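Local coordinates for protein ribonuclease H (Uncultured organism, PDB 4IBN) that probably cleaves the RNA strand of RNA-DNA hybrids endonucleolytically, leaving 5'-phosphomonoester ends, as a magnesium-dependent type 1 RNase H, at residues M104-A112 and R206-V214. Numbering follows the deposited sequence.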
loop_
_atom_site.group_PDB
_atom_site.type_symbol
_atom_site.label_atom_id
_atom_site.label_comp_id
_atom_site.label_asym_id
_atom_site.label_seq_id
_atom_site.Cartn_x
_atom_site.Cartn_y
_atom_site.Cartn_z
ATOM N N MET A 104 -5.310 -2.045 9.923
ATOM C CA MET A 104 -4.563 -3.287 9.960
ATOM C C MET A 104 -4.026 -3.679 11.315
ATOM O O MET A 104 -3.776 -4.802 11.551
ATOM C CB MET A 104 -3.452 -3.308 8.940
ATOM C CG MET A 104 -3.962 -3.229 7.576
ATOM S SD MET A 104 -4.754 -4.796 7.119
ATOM C CE MET A 104 -4.921 -4.630 5.371
ATOM N N THR A 105 -3.744 -2.703 12.140
ATOM C CA THR A 105 -3.177 -2.998 13.421
ATOM C C THR A 105 -4.183 -3.109 14.520
ATOM O O THR A 105 -3.901 -3.682 15.537
ATOM C CB THR A 105 -2.148 -1.947 13.877
ATOM O OG1 THR A 105 -2.707 -0.653 13.893
ATOM C CG2 THR A 105 -0.935 -1.972 12.990
ATOM N N ARG A 106 -5.320 -2.468 14.328
ATOM C CA ARG A 106 -6.380 -2.453 15.313
ATOM C C ARG A 106 -7.758 -2.813 14.820
ATOM O O ARG A 106 -8.330 -3.717 15.263
ATOM C CB ARG A 106 -6.470 -1.095 15.979
ATOM C CG ARG A 106 -5.316 -0.714 16.755
ATOM C CD ARG A 106 -5.462 0.674 17.355
ATOM N NE ARG A 106 -4.273 1.031 18.080
ATOM C CZ ARG A 106 -4.189 1.014 19.393
ATOM N NH1 ARG A 106 -5.239 0.705 20.124
ATOM N NH2 ARG A 106 -3.053 1.337 19.971
ATOM N N TRP A 107 -8.293 -2.042 13.906
ATOM C CA TRP A 107 -9.697 -2.160 13.598
ATOM C C TRP A 107 -10.145 -3.518 13.038
ATOM O O TRP A 107 -11.193 -3.935 13.345
ATOM C CB TRP A 107 -10.150 -1.032 12.687
ATOM C CG TRP A 107 -9.762 0.332 13.066
ATOM C CD1 TRP A 107 -9.456 0.799 14.272
ATOM C CD2 TRP A 107 -9.666 1.425 12.186
ATOM N NE1 TRP A 107 -9.150 2.121 14.208
ATOM C CE2 TRP A 107 -9.279 2.525 12.916
ATOM C CE3 TRP A 107 -9.878 1.575 10.842
ATOM C CZ2 TRP A 107 -9.127 3.767 12.353
ATOM C CZ3 TRP A 107 -9.680 2.830 10.268
ATOM C CH2 TRP A 107 -9.321 3.890 11.031
ATOM N N VAL A 108 -9.326 -4.179 12.228
ATOM C CA VAL A 108 -9.729 -5.419 11.613
ATOM C C VAL A 108 -9.994 -6.424 12.701
ATOM O O VAL A 108 -10.802 -7.258 12.589
ATOM C CB VAL A 108 -8.711 -6.005 10.642
ATOM C CG1 VAL A 108 -8.730 -5.268 9.381
ATOM C CG2 VAL A 108 -7.390 -6.009 11.228
ATOM N N HIS A 109 -9.222 -6.321 13.747
ATOM C CA HIS A 109 -9.419 -7.183 14.872
ATOM C C HIS A 109 -10.771 -6.902 15.515
ATOM O O HIS A 109 -11.421 -7.786 15.910
ATOM C CB HIS A 109 -8.267 -7.051 15.876
ATOM C CG HIS A 109 -6.927 -7.414 15.321
ATOM N ND1 HIS A 109 -6.596 -8.685 14.942
ATOM C CD2 HIS A 109 -5.831 -6.667 15.095
ATOM C CE1 HIS A 109 -5.364 -8.706 14.497
ATOM N NE2 HIS A 109 -4.880 -7.488 14.566
ATOM N N ASP A 110 -11.146 -5.653 15.649
ATOM C CA ASP A 110 -12.451 -5.323 16.181
ATOM C C ASP A 110 -13.557 -5.814 15.277
ATOM O O ASP A 110 -14.525 -6.329 15.730
ATOM C CB ASP A 110 -12.620 -3.819 16.342
ATOM C CG ASP A 110 -11.711 -3.223 17.394
ATOM O OD1 ASP A 110 -11.334 -3.930 18.320
ATOM O OD2 ASP A 110 -11.369 -2.040 17.280
ATOM N N TRP A 111 -13.413 -5.620 13.984
ATOM C CA TRP A 111 -14.424 -6.040 13.062
ATOM C C TRP A 111 -14.613 -7.555 13.076
ATOM O O TRP A 111 -15.695 -8.030 13.043
ATOM C CB TRP A 111 -14.095 -5.549 11.644
ATOM C CG TRP A 111 -14.203 -4.101 11.523
ATOM C CD1 TRP A 111 -15.071 -3.337 12.138
ATOM C CD2 TRP A 111 -13.419 -3.226 10.695
ATOM N NE1 TRP A 111 -14.892 -2.024 11.791
ATOM C CE2 TRP A 111 -13.867 -1.943 10.900
ATOM C CE3 TRP A 111 -12.377 -3.413 9.818
ATOM C CZ2 TRP A 111 -13.317 -0.847 10.229
ATOM C CZ3 TRP A 111 -11.825 -2.348 9.215
ATOM C CH2 TRP A 111 -12.296 -1.093 9.394
ATOM N N ALA A 112 -13.529 -8.290 13.104
ATOM C CA ALA A 112 -13.598 -9.728 13.152
ATOM C C ALA A 112 -14.279 -10.191 14.422
ATOM O O ALA A 112 -15.024 -11.109 14.438
ATOM C CB ALA A 112 -12.250 -10.334 13.047
ATOM N N ARG A 206 9.863 -5.164 12.577
ATOM C CA ARG A 206 8.984 -5.462 13.674
ATOM C C ARG A 206 7.562 -5.723 13.176
ATOM O O ARG A 206 6.775 -4.851 13.176
ATOM C CB ARG A 206 8.978 -4.280 14.644
ATOM C CG ARG A 206 10.253 -4.162 15.495
ATOM C CD ARG A 206 10.710 -5.532 15.963
ATOM N NE ARG A 206 11.840 -5.508 16.890
ATOM C CZ ARG A 206 13.072 -5.920 16.589
ATOM N NH1 ARG A 206 13.345 -6.382 15.385
ATOM N NH2 ARG A 206 14.043 -5.858 17.498
ATOM N N PRO A 207 7.267 -6.913 12.735
ATOM C CA PRO A 207 5.960 -7.160 12.156
ATOM C C PRO A 207 4.838 -7.164 13.154
ATOM O O PRO A 207 5.019 -7.553 14.273
ATOM C CB PRO A 207 6.081 -8.545 11.571
ATOM C CG PRO A 207 7.047 -9.169 12.371
ATOM C CD PRO A 207 8.059 -8.138 12.711
ATOM N N SER A 208 3.678 -6.773 12.675
ATOM C CA SER A 208 2.443 -6.842 13.424
ATOM C C SER A 208 1.992 -8.249 13.515
ATOM O O SER A 208 2.418 -9.065 12.799
ATOM C CB SER A 208 1.357 -6.075 12.720
ATOM O OG SER A 208 1.466 -4.736 12.969
ATOM N N PRO A 209 1.056 -8.507 14.400
ATOM C CA PRO A 209 0.499 -9.830 14.475
ATOM C C PRO A 209 -0.313 -10.147 13.262
ATOM O O PRO A 209 -0.786 -9.312 12.606
ATOM C CB PRO A 209 -0.430 -9.754 15.689
ATOM C CG PRO A 209 -0.572 -8.403 15.985
ATOM C CD PRO A 209 0.613 -7.696 15.526
ATOM N N ALA A 210 -0.448 -11.411 13.054
ATOM C CA ALA A 210 -1.199 -11.952 11.974
ATOM C C ALA A 210 -2.673 -11.528 12.045
ATOM O O ALA A 210 -3.183 -11.231 13.083
ATOM C CB ALA A 210 -1.098 -13.375 12.026
ATOM N N LEU A 211 -3.268 -11.356 10.892
ATOM C CA LEU A 211 -4.610 -10.873 10.803
ATOM C C LEU A 211 -5.587 -12.009 11.015
ATOM O O LEU A 211 -5.268 -13.144 10.774
ATOM C CB LEU A 211 -4.849 -10.181 9.471
ATOM C CG LEU A 211 -3.910 -9.046 9.119
ATOM C CD1 LEU A 211 -4.040 -8.581 7.742
ATOM C CD2 LEU A 211 -4.047 -7.929 10.046
ATOM N N PRO A 212 -6.783 -11.670 11.449
ATOM C CA PRO A 212 -7.849 -12.651 11.575
ATOM C C PRO A 212 -8.159 -13.295 10.215
ATOM O O PRO A 212 -8.201 -12.610 9.257
ATOM C CB PRO A 212 -9.014 -11.797 12.041
ATOM C CG PRO A 212 -8.778 -10.462 11.442
ATOM C CD PRO A 212 -7.292 -10.297 11.445
ATOM N N VAL A 213 -8.340 -14.614 10.149
ATOM C CA VAL A 213 -8.659 -15.280 8.877
ATOM C C VAL A 213 -10.131 -15.049 8.757
ATOM O O VAL A 213 -10.857 -15.455 9.594
ATOM C CB VAL A 213 -8.387 -16.799 8.920
ATOM C CG1 VAL A 213 -8.869 -17.492 7.649
ATOM C CG2 VAL A 213 -6.959 -17.058 9.178
ATOM N N VAL A 214 -10.547 -14.378 7.704
ATOM C CA VAL A 214 -11.894 -13.901 7.556
ATOM C C VAL A 214 -12.919 -15.034 7.502
ATOM O O VAL A 214 -12.690 -16.077 6.908
ATOM C CB VAL A 214 -12.048 -13.093 6.254
ATOM C CG1 VAL A 214 -10.932 -12.079 6.094
ATOM C CG2 VAL A 214 -11.974 -14.035 5.110
HETATM O O HOH W 1 -2.312 -6.754 13.173
#
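A single water ties Met104 and His109 of helix residues 104-112 to Pro209 of the extended tail segment 206-214. It donates to Met104 O (2.9 Å) and to Pro209 O (3.0 Å), and lies in the plane of the His109 ring, where it is hydrogen-bonded to NE2. Met104 O belongs to a wider, pi-type turn at 104-107, and the water gives this carbonyl a link to the tail. Having CG anti to its carbonyl carbon (chi1 -61°), His109 reaches out from the helix to the tail. Its CE1 edge comes within 3.6 Å of Ala210 O, near the ring plane, while the Pro212 and His109 side chains cross at about a right angle, with Pro212 CD 3.9 Å from His109 ND1.

Most of the remaining contact is apolar. Leu211 inserts its two methyls beside the helix: CD2 sits 3.5 Å from Met104 O and also meets Val108 CG2, whereas CD1 touches Met104 SD (3.9 Å), the methionine chain being bent at chi2 (-72°). One turn beyond Val108, Ala112 CB packs against the Pro212 ring, 3.7 Å from Pro212 CB. At the other end Thr105 CG2 meets Ser208 OG at 3.7 Å; the threonine hydroxyl is hydrogen-bonded instead to Val101 O.

The tail, which follows helix 187-192, thus runs from the edge of the RNase H sheet onto helix 98-113. Ser208 is backbone-bonded to Val141 of the outermost strand 140-145, whose Trp143 touches Met104, Thr105 and Ser208, and Leu211 also packs on Val133 and Val136 of helix 126-136.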